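Local coordinates for protein thymidylate kinase (PDB 3LD9) that probably phosphorylates dTMP to dTDP with ATP as the phosphate donor, a step in both the de novo and salvage routes to dTTP, at residues 114-119 / 191-196; 123-126 / 130-133; 83-88 / 135-140. All blocks are in the same frame, centred on the assembly; numbering follows the deposited sequence.

Contact 1: residues 114-119 / 191-196; sequences RFIDST and PHRCHV
Asp117, in the first turn of helix 116-126, faces Cys194, which opens strand 194-198, with 9.8 Å between their CA atoms, so long side chains must bridge the distance. The two elements belong to the P-loop kinase fold, a parallel sheet flanked by helices. Strand 194-198 is an outermost strand of that sheet within the chain. Asp117 and Arg193 reach for each other from opposite directions and form a buried, end-on bidentate salt bridge. Arg193 NH1 donates to Asp117 OD2 at 2.7 Å, and the bond is straight at 179°. Arg193 NH2 donates to Asp117 OD1 at 2.9 Å, also nearly linear. Each carboxylate oxygen uses its syn lone pair, and the two planes lie only 10° apart. The two bonds keep the groups nearly coplanar and limit rotation of either one. Arg193 starts with CG anti to the backbone N (chi1 172°). The chain then bends at chi3, which turns the guanidinium edge to the acid. NH1 has a second partner, Thr149 OG1 on strand 148-153. That strand also bonds the backbone of Arg193, so Arg193 is bonded both to helix 116-126 and to strand 148-153. Pairing with Asp117 would be expected to offset the cost of burying its charge. Ile186 of helix 173-189 packs against Asp117 and Cys194. The Asp117 side chain is about 8 Å from Gly28 of the predicted ATP-binding loop, near that loop without touching it. Cys194 SG lies 3.6 Å above the guanidinium plane of Arg193 on one side, offset toward the rim. On the opposite face Ile116 CD1 approaches the rim, 4.3 Å from Arg193 NH2.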
ATOM      1  N   ARG A 114      -7.361 -17.098  -9.223  1.00 22.57           N
ATOM      2  CA  ARG A 114      -8.711 -16.536  -8.976  1.00 23.45           C
ATOM      3  C   ARG A 114      -8.870 -15.110  -9.521  1.00 21.79           C
ATOM      4  O   ARG A 114      -8.034 -14.264  -9.304  1.00 20.88           O
ATOM      5  CB  ARG A 114      -9.169 -16.565  -7.475  1.00 24.44           C
ATOM      6  CG  ARG A 114      -9.183 -17.939  -6.746  1.00 28.87           C
ATOM      7  CD  ARG A 114     -10.124 -17.869  -5.441  1.00 33.56           C
ATOM      8  NE  ARG A 114     -10.512 -19.186  -4.861  1.00 39.08           N
ATOM      9  CZ  ARG A 114     -11.534 -19.992  -5.288  1.00 39.99           C
ATOM     10  NH1 ARG A 114     -12.288 -19.673  -6.361  1.00 38.03           N
ATOM     11  NH2 ARG A 114     -11.775 -21.168  -4.673  1.00 38.27           N
ATOM     12  N   PHE A 115      -9.963 -14.857 -10.229  1.00 21.98           N
ATOM     13  CA  PHE A 115     -10.214 -13.561 -10.844  1.00 21.29           C
ATOM     14  C   PHE A 115     -11.713 -13.428 -11.103  1.00 22.03           C
ATOM     15  O   PHE A 115     -12.506 -13.937 -10.327  1.00 22.30           O
ATOM     16  CB  PHE A 115      -9.395 -13.420 -12.125  1.00 21.18           C
ATOM     17  CG  PHE A 115      -9.194 -11.998 -12.573  1.00 21.35           C
ATOM     18  CD1 PHE A 115      -8.683 -11.049 -11.708  1.00 19.94           C
ATOM     19  CD2 PHE A 115      -9.487 -11.611 -13.874  1.00 22.59           C
ATOM     20  CE1 PHE A 115      -8.503  -9.750 -12.104  1.00 20.36           C
ATOM     21  CE2 PHE A 115      -9.271 -10.303 -14.284  1.00 21.51           C
ATOM     22  CZ  PHE A 115      -8.785  -9.371 -13.377  1.00 21.27           C
ATOM     23  N   ILE A 116     -12.096 -12.763 -12.192  1.00 22.84           N
ATOM     24  CA  ILE A 116     -13.473 -12.396 -12.447  1.00 23.32           C
ATOM     25  C   ILE A 116     -14.442 -13.578 -12.527  1.00 24.99           C
ATOM     26  O   ILE A 116     -15.604 -13.409 -12.216  1.00 23.90           O
ATOM     27  CB  ILE A 116     -13.632 -11.576 -13.763  1.00 24.44           C
ATOM     28  CG1 ILE A 116     -13.249 -12.419 -15.003  1.00 25.27           C
ATOM     29  CG2 ILE A 116     -12.863 -10.247 -13.668  1.00 22.04           C
ATOM     30  CD1 ILE A 116     -13.239 -11.628 -16.301  1.00 24.63           C
ATOM     31  N   ASP A 117     -13.984 -14.754 -12.959  1.00 25.13           N
ATOM     32  CA  ASP A 117     -14.927 -15.866 -13.105  1.00 26.63           C
ATOM     33  C   ASP A 117     -15.295 -16.500 -11.747  1.00 26.55           C
ATOM     34  O   ASP A 117     -16.419 -16.956 -11.564  1.00 26.14           O
ATOM     35  CB  ASP A 117     -14.401 -16.917 -14.101  1.00 27.45           C
ATOM     36  CG  ASP A 117     -14.082 -16.317 -15.448  1.00 27.56           C
ATOM     37  OD1 ASP A 117     -14.967 -15.626 -16.020  1.00 28.13           O
ATOM     38  OD2 ASP A 117     -12.942 -16.507 -15.915  1.00 26.52           O
ATOM     39  N   SER A 118     -14.361 -16.521 -10.798  1.00 25.31           N
ATOM     40  CA  SER A 118     -14.719 -16.952  -9.443  1.00 26.51           C
ATOM     41  C   SER A 118     -15.903 -16.147  -8.895  1.00 25.73           C
ATOM     42  O   SER A 118     -16.775 -16.687  -8.233  1.00 25.95           O
ATOM     43  CB  SER A 118     -13.517 -16.866  -8.489  1.00 25.36           C
ATOM     44  OG  SER A 118     -12.644 -17.998  -8.755  1.00 31.34           O
ATOM     45  N   THR A 119     -15.915 -14.854  -9.180  1.00 25.33           N
ATOM     46  CA  THR A 119     -16.947 -13.968  -8.640  1.00 25.27           C
ATOM     47  C   THR A 119     -18.309 -14.286  -9.189  1.00 26.39           C
ATOM     48  O   THR A 119     -19.276 -14.308  -8.442  1.00 28.67           O
ATOM     49  CB  THR A 119     -16.619 -12.487  -8.887  1.00 23.76           C
ATOM     50  OG1 THR A 119     -15.256 -12.258  -8.542  1.00 24.18           O
ATOM     51  CG2 THR A 119     -17.495 -11.623  -8.021  1.00 22.37           C
ATOM     52  N   PRO A 191     -15.954 -19.359 -24.961  1.00 42.75           N
ATOM     53  CA  PRO A 191     -15.121 -20.420 -25.514  1.00 42.74           C
ATOM     54  C   PRO A 191     -13.740 -19.968 -26.031  1.00 42.05           C
ATOM     55  O   PRO A 191     -12.796 -20.769 -26.052  1.00 42.05           O
ATOM     56  CB  PRO A 191     -15.965 -20.923 -26.667  1.00 45.08           C
ATOM     57  CG  PRO A 191     -16.729 -19.737 -27.095  1.00 45.12           C
ATOM     58  CD  PRO A 191     -17.081 -19.039 -25.854  1.00 44.28           C
ATOM     59  N   HIS A 192     -13.639 -18.716 -26.467  0.50 41.84           N
ATOM     60  CA  HIS A 192     -12.368 -18.149 -26.916  0.50 41.12           C
ATOM     61  C   HIS A 192     -11.361 -18.112 -25.771  0.50 38.94           C
ATOM     62  O   HIS A 192     -10.212 -18.532 -25.908  0.50 38.22           O
ATOM     63  CB  HIS A 192     -12.602 -16.724 -27.423  0.50 41.54           C
ATOM     64  CG  HIS A 192     -13.328 -15.852 -26.447  0.50 41.06           C
ATOM     65  ND1 HIS A 192     -14.651 -16.050 -26.113  0.50 42.24           N
ATOM     66  CD2 HIS A 192     -12.913 -14.784 -25.726  0.50 39.81           C
ATOM     67  CE1 HIS A 192     -15.019 -15.139 -25.233  0.50 40.53           C
ATOM     68  NE2 HIS A 192     -13.982 -14.363 -24.977  0.50 40.31           N
ATOM     69  N   ARG A 193     -11.836 -17.667 -24.617  1.00 37.53           N
ATOM     70  CA  ARG A 193     -10.979 -17.304 -23.509  1.00 35.25           C
ATOM     71  C   ARG A 193     -10.718 -18.496 -22.589  1.00 34.67           C
ATOM     72  O   ARG A 193      -9.594 -18.700 -22.165  1.00 32.45           O
ATOM     73  CB  ARG A 193     -11.643 -16.173 -22.733  1.00 34.81           C
ATOM     74  CG  ARG A 193     -10.943 -15.815 -21.442  1.00 32.53           C
ATOM     75  CD  ARG A 193     -11.409 -14.496 -20.908  1.00 30.19           C
ATOM     76  NE  ARG A 193     -12.762 -14.510 -20.366  1.00 29.79           N
ATOM     77  CZ  ARG A 193     -13.101 -14.981 -19.166  1.00 29.88           C
ATOM     78  NH1 ARG A 193     -12.192 -15.537 -18.360  1.00 28.72           N
ATOM     79  NH2 ARG A 193     -14.363 -14.904 -18.773  1.00 30.09           N
ATOM     80  N   CYS A 194     -11.762 -19.283 -22.304  1.00 35.37           N
ATOM     81  CA  CYS A 194     -11.730 -20.259 -21.226  1.00 35.13           C
ATOM     82  C   CYS A 194     -11.456 -21.631 -21.756  1.00 37.28           C
ATOM     83  O   CYS A 194     -11.839 -21.951 -22.869  1.00 39.43           O
ATOM     84  CB  CYS A 194     -13.067 -20.278 -20.487  1.00 35.75           C
ATOM     85  SG  CYS A 194     -13.504 -18.747 -19.651  1.00 33.01           S
ATOM     86  N   HIS A 195     -10.782 -22.437 -20.958  1.00 37.26           N
ATOM     87  CA  HIS A 195     -10.479 -23.808 -21.308  1.00 38.90           C
ATOM     88  C   HIS A 195     -10.712 -24.656 -20.084  1.00 39.55           C
ATOM     89  O   HIS A 195     -10.046 -24.473 -19.057  1.00 38.51           O
ATOM     90  CB  HIS A 195      -9.033 -23.932 -21.737  1.00 38.23           C
ATOM     91  CG  HIS A 195      -8.703 -23.102 -22.934  1.00 40.69           C
ATOM     92  ND1 HIS A 195      -8.761 -23.597 -24.220  1.00 43.34           N
ATOM     93  CD2 HIS A 195      -8.336 -21.803 -23.044  1.00 41.16           C
ATOM     94  CE1 HIS A 195      -8.434 -22.642 -25.069  1.00 44.39           C
ATOM     95  NE2 HIS A 195      -8.165 -21.544 -24.383  1.00 43.69           N
ATOM     96  N   VAL A 196     -11.673 -25.566 -20.176  1.00 41.44           N
ATOM     97  CA  VAL A 196     -11.952 -26.469 -19.078  1.00 42.49           C
ATOM     98  C   VAL A 196     -10.976 -27.617 -19.175  1.00 43.66           C
ATOM     99  O   VAL A 196     -10.886 -28.266 -20.215  1.00 45.30           O
ATOM    100  CB  VAL A 196     -13.404 -26.962 -19.100  1.00 44.20           C
ATOM    101  CG1 VAL A 196     -13.653 -27.935 -17.963  1.00 44.38           C
ATOM    102  CG2 VAL A 196     -14.335 -25.785 -18.996  1.00 43.26           C
TER

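Contact 2: residues 123-126 / 130-133; sequences QGYG and DCSL
Asp130 OD1 takes up the amide of Ser132, with Ser132 N at 3.0 Å from Asp130 OD1. The N-H points well off the oxygen, at 130°, and the anti lone pair receives it. Leu133 N adds a weak bond to the same oxygen. The Ser132 hydroxyl also comes to it, but so close that this bond is doubtful. Asp130 is the N-cap of helix 131-141, and its negative charge would be expected to suit the positive end of the helix dipole. The cap closes the first turn, and Cys131 in that turn meets helix 116-126. Cys131 CA lies 5.3 Å from Gly124 CA. The contact joins two consecutive helices of the thymidylate kinase fold across a short turn. Helix 116-126 ends here in a wider, pi-type turn. Cys131 SG stands beside the backbone N, anti to the carbonyl carbon (chi1 -72°), and reaches across to Gly124 and Tyr125. Cys131 SG is 4.1 Å from Gly124 CA, where the absence of a side chain lets the sulfur lie against the backbone. Cys131 SG also meets the Tyr125 ring at its CD1-CE1 side, 3.9 Å from Tyr125 CE1. Cys131 SG sits 4.8 Å from the centroid of the Tyr125 ring and 54° off the ring normal, an oblique sulfur-aromatic contact. Ile120, earlier in helix 116-126, touches both Cys131 and Tyr125. At the far end of the ring, Tyr125 OH is hydrogen-bonded to Asp185 OD2 of helix 173-189. Arg178 of that helix binds the carbonyl oxygens of Tyr125 and Gly126.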
ATOM      1  N   GLN A 123     -20.348 -15.620  -6.155  1.00 29.74           N
ATOM      2  CA  GLN A 123     -21.303 -14.581  -5.728  1.00 29.56           C
ATOM      3  C   GLN A 123     -22.619 -14.666  -6.512  1.00 30.38           C
ATOM      4  O   GLN A 123     -23.696 -14.344  -5.974  1.00 30.69           O
ATOM      5  CB  GLN A 123     -20.716 -13.168  -5.863  1.00 28.64           C
ATOM      6  CG  GLN A 123     -19.794 -12.733  -4.682  1.00 29.29           C
ATOM      7  CD  GLN A 123     -18.724 -13.760  -4.372  1.00 28.80           C
ATOM      8  OE1 GLN A 123     -17.795 -13.907  -5.141  1.00 30.88           O
ATOM      9  NE2 GLN A 123     -18.867 -14.489  -3.265  1.00 26.72           N
ATOM     10  N   GLY A 124     -22.527 -15.071  -7.773  1.00 29.74           N
ATOM     11  CA  GLY A 124     -23.691 -15.125  -8.646  1.00 32.22           C
ATOM     12  C   GLY A 124     -24.477 -16.434  -8.548  1.00 33.63           C
ATOM     13  O   GLY A 124     -25.592 -16.467  -8.069  1.00 34.78           O
ATOM     14  N   TYR A 125     -23.877 -17.528  -8.985  1.00 34.45           N
ATOM     15  CA  TYR A 125     -24.570 -18.821  -8.924  1.00 36.09           C
ATOM     16  C   TYR A 125     -24.705 -19.297  -7.488  1.00 36.05           C
ATOM     17  O   TYR A 125     -25.791 -19.665  -7.057  1.00 37.58           O
ATOM     18  CB  TYR A 125     -23.840 -19.855  -9.768  1.00 36.11           C
ATOM     19  CG  TYR A 125     -24.115 -19.735 -11.249  1.00 37.53           C
ATOM     20  CD1 TYR A 125     -23.576 -18.702 -12.000  1.00 37.20           C
ATOM     21  CD2 TYR A 125     -24.900 -20.679 -11.906  1.00 40.88           C
ATOM     22  CE1 TYR A 125     -23.820 -18.607 -13.384  1.00 39.08           C
ATOM     23  CE2 TYR A 125     -25.151 -20.597 -13.286  1.00 41.70           C
ATOM     24  CZ  TYR A 125     -24.612 -19.553 -14.010  1.00 40.98           C
ATOM     25  OH  TYR A 125     -24.855 -19.474 -15.356  1.00 42.35           O
ATOM     26  N   GLY A 126     -23.606 -19.276  -6.744  1.00 34.65           N
ATOM     27  CA  GLY A 126     -23.616 -19.684  -5.341  1.00 35.36           C
ATOM     28  C   GLY A 126     -24.606 -18.903  -4.486  1.00 36.08           C
ATOM     29  O   GLY A 126     -25.586 -19.467  -3.973  1.00 37.43           O
ATOM     30  N   ASP A 130     -27.346 -11.255  -8.936  1.00 37.13           N
ATOM     31  CA  ASP A 130     -27.502 -11.029 -10.355  1.00 38.73           C
ATOM     32  C   ASP A 130     -26.172 -11.042 -11.127  1.00 37.30           C
ATOM     33  O   ASP A 130     -25.344 -10.148 -10.978  1.00 33.95           O
ATOM     34  CB  ASP A 130     -28.187  -9.676 -10.543  1.00 39.92           C
ATOM     35  CG  ASP A 130     -28.874  -9.572 -11.852  1.00 43.83           C
ATOM     36  OD1 ASP A 130     -28.185  -9.550 -12.895  1.00 47.23           O
ATOM     37  OD2 ASP A 130     -30.110  -9.544 -11.830  1.00 49.67           O
ATOM     38  N   CYS A 131     -26.011 -12.042 -11.986  1.00 37.99           N
ATOM     39  CA  CYS A 131     -24.824 -12.155 -12.826  1.00 38.22           C
ATOM     40  C   CYS A 131     -24.571 -10.930 -13.710  1.00 38.13           C
ATOM     41  O   CYS A 131     -23.408 -10.575 -13.919  1.00 37.70           O
ATOM     42  CB  CYS A 131     -24.867 -13.431 -13.672  1.00 39.19           C
ATOM     43  SG  CYS A 131     -24.589 -14.855 -12.638  1.00 40.10           S
ATOM     44  N   SER A 132     -25.626 -10.273 -14.188  1.00 39.03           N
ATOM     45  CA  SER A 132     -25.441  -9.113 -15.040  1.00 39.17           C
ATOM     46  C   SER A 132     -24.845  -7.971 -14.245  1.00 37.31           C
ATOM     47  O   SER A 132     -23.976  -7.267 -14.756  1.00 37.42           O
ATOM     48  CB  SER A 132     -26.743  -8.703 -15.733  1.00 41.34           C
ATOM     49  OG  SER A 132     -27.640  -8.121 -14.814  1.00 44.58           O
ATOM     50  N   LEU A 133     -25.249  -7.811 -12.980  1.00 35.94           N
ATOM     51  CA  LEU A 133     -24.621  -6.825 -12.097  1.00 32.95           C
ATOM     52  C   LEU A 133     -23.137  -7.098 -11.888  1.00 31.38           C
ATOM     53  O   LEU A 133     -22.302  -6.160 -11.888  1.00 30.59           O
ATOM     54  CB  LEU A 133     -25.336  -6.782 -10.745  1.00 32.90           C
ATOM     55  CG  LEU A 133     -24.650  -6.121  -9.540  1.00 30.75           C
ATOM     56  CD1 LEU A 133     -24.441  -4.620  -9.776  1.00 30.38           C
ATOM     57  CD2 LEU A 133     -25.478  -6.367  -8.284  1.00 31.25           C
TER

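Contact 3: residues 83-88 / 135-140; sequences SELLFF and DQLNDL
Leu85 is the first residue of helix 81-105 in this segment to meet helix 131-141, and Leu137 is its partner. The contact is helix-to-helix packing in the alpha/beta P-loop kinase fold, away from the nucleotide site. It has no polar bond across it. Two residues before Leu85, Ser83 OG bonds to Ala90 O of the second subunit. Leu85 starts with CG anti to its own backbone nitrogen (chi1 164°), and with chi2 at 64° this brings Leu85 CD2 to 3.9 Å from Leu137 CD1. The two side chains lie at a slant to each other. Leu85 also touches Thr119 and Gln123, so it fills the corner where helix 116-126 joins the other two helices. Leu86 follows, and Leu86 CA lies 8.5 Å from Leu137 CA, the nearest such pair. Its CG takes the other direction, beside the backbone N (chi1 -70°). Leu86 CD2 comes to 4.1 Å from Leu137 CD1, and the two side chains meet at about a right angle. The two leucines therefore diverge at their first torsion but converge on one methyl of the other helix. Leu86 also packs on Ala90 of the second subunit, which brings this buried layer up to the subunit interface. Leu140 packs there on Leu133 of the second subunit. From helix 131-141, Leu137 points its side chain at helix 81-105 and also touches Ile89, one turn after Leu85. The next residue, Asn138, ties the same two helices by a polar route: its OD1 is hydrogen-bonded to Arg92 NH1.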
ATOM      1  N   SER A  83     -22.358  -7.200   0.307  1.00 22.18           N
ATOM      2  CA  SER A  83     -21.197  -6.538   0.859  1.00 20.93           C
ATOM      3  C   SER A  83     -19.935  -7.263   0.437  1.00 21.08           C
ATOM      4  O   SER A  83     -18.953  -6.625  -0.019  1.00 20.75           O
ATOM      5  CB  SER A  83     -21.305  -6.463   2.389  1.00 22.04           C
ATOM      6  OG  SER A  83     -20.212  -5.774   2.963  1.00 20.61           O
ATOM      7  N   GLU A  84     -19.942  -8.593   0.545  1.00 21.14           N
ATOM      8  CA  GLU A  84     -18.740  -9.369   0.267  1.00 20.60           C
ATOM      9  C   GLU A  84     -18.342  -9.215  -1.198  1.00 19.51           C
ATOM     10  O   GLU A  84     -17.165  -9.023  -1.516  1.00 17.77           O
ATOM     11  CB  GLU A  84     -18.930 -10.842   0.631  1.00 22.58           C
ATOM     12  CG  GLU A  84     -17.717 -11.757   0.334  1.00 24.08           C
ATOM     13  CD  GLU A  84     -18.001 -13.233   0.599  1.00 27.99           C
ATOM     14  OE1 GLU A  84     -19.161 -13.614   0.620  1.00 31.46           O
ATOM     15  OE2 GLU A  84     -17.062 -14.021   0.756  1.00 31.72           O
ATOM     16  N   LEU A  85     -19.315  -9.282  -2.086  1.00 19.37           N
ATOM     17  CA  LEU A  85     -19.063  -9.024  -3.500  1.00 19.24           C
ATOM     18  C   LEU A  85     -18.375  -7.658  -3.693  1.00 17.95           C
ATOM     19  O   LEU A  85     -17.382  -7.552  -4.391  1.00 17.09           O
ATOM     20  CB  LEU A  85     -20.377  -9.063  -4.275  1.00 20.16           C
ATOM     21  CG  LEU A  85     -20.381  -8.456  -5.672  1.00 20.90           C
ATOM     22  CD1 LEU A  85     -19.450  -9.232  -6.578  1.00 18.75           C
ATOM     23  CD2 LEU A  85     -21.791  -8.491  -6.217  1.00 19.92           C
ATOM     24  N   LEU A  86     -18.904  -6.624  -3.056  1.00 17.48           N
ATOM     25  CA  LEU A  86     -18.373  -5.292  -3.276  1.00 17.56           C
ATOM     26  C   LEU A  86     -16.966  -5.166  -2.694  1.00 17.33           C
ATOM     27  O   LEU A  86     -16.116  -4.476  -3.280  1.00 17.99           O
ATOM     28  CB  LEU A  86     -19.326  -4.221  -2.726  1.00 17.27           C
ATOM     29  CG  LEU A  86     -20.615  -4.133  -3.583  1.00 18.39           C
ATOM     30  CD1 LEU A  86     -21.783  -3.613  -2.763  1.00 14.18           C
ATOM     31  CD2 LEU A  86     -20.442  -3.320  -4.879  1.00 18.79           C
ATOM     32  N   PHE A  87     -16.680  -5.844  -1.585  1.00 16.54           N
ATOM     33  CA  PHE A  87     -15.303  -5.801  -1.075  1.00 16.83           C
ATOM     34  C   PHE A  87     -14.384  -6.422  -2.116  1.00 16.27           C
ATOM     35  O   PHE A  87     -13.325  -5.851  -2.418  1.00 17.29           O
ATOM     36  CB  PHE A  87     -15.107  -6.506   0.267  1.00 17.12           C
ATOM     37  CG  PHE A  87     -15.482  -5.680   1.449  1.00 14.96           C
ATOM     38  CD1 PHE A  87     -14.751  -4.573   1.794  1.00 16.00           C
ATOM     39  CD2 PHE A  87     -16.544  -6.060   2.257  1.00 15.64           C
ATOM     40  CE1 PHE A  87     -15.100  -3.804   2.925  1.00 14.24           C
ATOM     41  CE2 PHE A  87     -16.916  -5.322   3.344  1.00 14.78           C
ATOM     42  CZ  PHE A  87     -16.195  -4.184   3.685  1.00 16.32           C
ATOM     43  N   PHE A  88     -14.793  -7.541  -2.698  1.00 17.12           N
ATOM     44  CA  PHE A  88     -13.951  -8.216  -3.707  1.00 17.87           C
ATOM     45  C   PHE A  88     -13.758  -7.377  -4.967  1.00 16.95           C
ATOM     46  O   PHE A  88     -12.727  -7.461  -5.608  1.00 16.22           O
ATOM     47  CB  PHE A  88     -14.496  -9.585  -4.143  1.00 19.22           C
ATOM     48  CG  PHE A  88     -14.503 -10.644  -3.069  1.00 21.77           C
ATOM     49  CD1 PHE A  88     -13.673 -10.579  -1.972  1.00 22.65           C
ATOM     50  CD2 PHE A  88     -15.358 -11.742  -3.210  1.00 24.84           C
ATOM     51  CE1 PHE A  88     -13.711 -11.573  -0.997  1.00 25.33           C
ATOM     52  CE2 PHE A  88     -15.388 -12.763  -2.269  1.00 26.68           C
ATOM     53  CZ  PHE A  88     -14.567 -12.669  -1.143  1.00 26.43           C
ATOM     54  N   ASP A 135     -21.140  -8.879 -13.890  1.00 29.22           N
ATOM     55  CA  ASP A 135     -20.466  -8.515 -15.135  1.00 30.01           C
ATOM     56  C   ASP A 135     -20.164  -7.004 -15.229  1.00 29.38           C
ATOM     57  O   ASP A 135     -19.058  -6.596 -15.619  1.00 28.48           O
ATOM     58  CB  ASP A 135     -21.279  -8.950 -16.364  1.00 31.86           C
ATOM     59  CG  ASP A 135     -21.161 -10.430 -16.657  1.00 34.34           C
ATOM     60  OD1 ASP A 135     -22.057 -10.924 -17.377  1.00 40.77           O
ATOM     61  OD2 ASP A 135     -20.188 -11.095 -16.199  1.00 34.36           O
ATOM     62  N   GLN A 136     -21.156  -6.193 -14.879  1.00 29.87           N
ATOM     63  CA  GLN A 136     -21.016  -4.745 -14.927  1.00 30.59           C
ATOM     64  C   GLN A 136     -19.938  -4.256 -13.941  1.00 28.56           C
ATOM     65  O   GLN A 136     -19.157  -3.392 -14.288  1.00 28.32           O
ATOM     66  CB  GLN A 136     -22.345  -4.032 -14.620  1.00 31.17           C
ATOM     67  CG  GLN A 136     -23.446  -4.158 -15.683  1.00 36.43           C
ATOM     68  CD  GLN A 136     -24.762  -3.525 -15.216  1.00 40.95           C
ATOM     69  OE1 GLN A 136     -24.807  -2.840 -14.186  1.00 42.76           O
ATOM     70  NE2 GLN A 136     -25.833  -3.750 -15.972  1.00 46.41           N
ATOM     71  N   LEU A 137     -19.942  -4.796 -12.725  1.00 27.51           N
ATOM     72  CA  LEU A 137     -18.994  -4.416 -11.697  1.00 26.36           C
ATOM     73  C   LEU A 137     -17.569  -4.761 -12.110  1.00 26.32           C
ATOM     74  O   LEU A 137     -16.668  -3.947 -11.982  1.00 25.64           O
ATOM     75  CB  LEU A 137     -19.356  -5.087 -10.377  1.00 25.86           C
ATOM     76  CG  LEU A 137     -20.575  -4.492  -9.656  1.00 26.10           C
ATOM     77  CD1 LEU A 137     -20.959  -5.341  -8.423  1.00 22.96           C
ATOM     78  CD2 LEU A 137     -20.316  -3.061  -9.278  1.00 23.49           C
ATOM     79  N   ASN A 138     -17.381  -5.968 -12.648  1.00 26.99           N
ATOM     80  CA  ASN A 138     -16.108  -6.372 -13.210  1.00 26.57           C
ATOM     81  C   ASN A 138     -15.668  -5.468 -14.358  1.00 27.51           C
ATOM     82  O   ASN A 138     -14.514  -5.040 -14.382  1.00 26.78           O
ATOM     83  CB  ASN A 138     -16.142  -7.834 -13.675  1.00 27.34           C
ATOM     84  CG  ASN A 138     -16.032  -8.822 -12.530  1.00 26.63           C
ATOM     85  OD1 ASN A 138     -15.452  -8.525 -11.478  1.00 25.76           O
ATOM     86  ND2 ASN A 138     -16.581 -10.020 -12.736  1.00 27.33           N
ATOM     87  N   ASP A 139     -16.560  -5.153 -15.302  1.00 28.83           N
ATOM     88  CA  ASP A 139     -16.144  -4.285 -16.412  1.00 29.66           C
ATOM     89  C   ASP A 139     -15.884  -2.863 -15.955  1.00 28.90           C
ATOM     90  O   ASP A 139     -15.153  -2.126 -16.613  1.00 28.31           O
ATOM     91  CB  ASP A 139     -17.155  -4.234 -17.558  1.00 32.45           C
ATOM     92  CG  ASP A 139     -16.541  -3.618 -18.839  1.00 36.92           C
ATOM     93  OD1 ASP A 139     -17.204  -2.775 -19.459  1.00 43.45           O
ATOM     94  OD2 ASP A 139     -15.368  -3.948 -19.205  1.00 41.71           O
ATOM     95  N   LEU A 140     -16.521  -2.472 -14.855  1.00 27.09           N
ATOM     96  CA  LEU A 140     -16.296  -1.180 -14.277  1.00 26.83           C
ATOM     97  C   LEU A 140     -14.864  -1.106 -13.775  1.00 25.03           C
ATOM     98  O   LEU A 140     -14.238  -0.070 -13.896  1.00 25.11           O
ATOM     99  CB  LEU A 140     -17.274  -0.917 -13.109  1.00 26.67           C
ATOM    100  CG  LEU A 140     -17.144   0.420 -12.382  1.00 27.73           C
ATOM    101  CD1 LEU A 140     -17.658   1.593 -13.267  1.00 30.98           C
ATOM    102  CD2 LEU A 140     -17.894   0.360 -11.077  1.00 27.14           C
TER

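Overall arrangement
Contacts 1 and 3 are buried; contact 2 is partly buried and lies farther from the chain centre than contact 1. Contact 1 joins helix 116-126 to an outermost strand of the sheet, near the predicted ATP loop, through paired charges. Contacts 2 and 3 are 10 Å apart between centres and share helix 131-141. One rests on a sulfur beside a ring and a capped helix start, the other on leucine methyls alone. Helix 116-126 serves both contacts 1 and 2, and its Thr119 and Gln123 pack on Leu85 of contact 3. The second subunit touches contacts 2 and 3, whereas no other chain of the assembly touches contact 1.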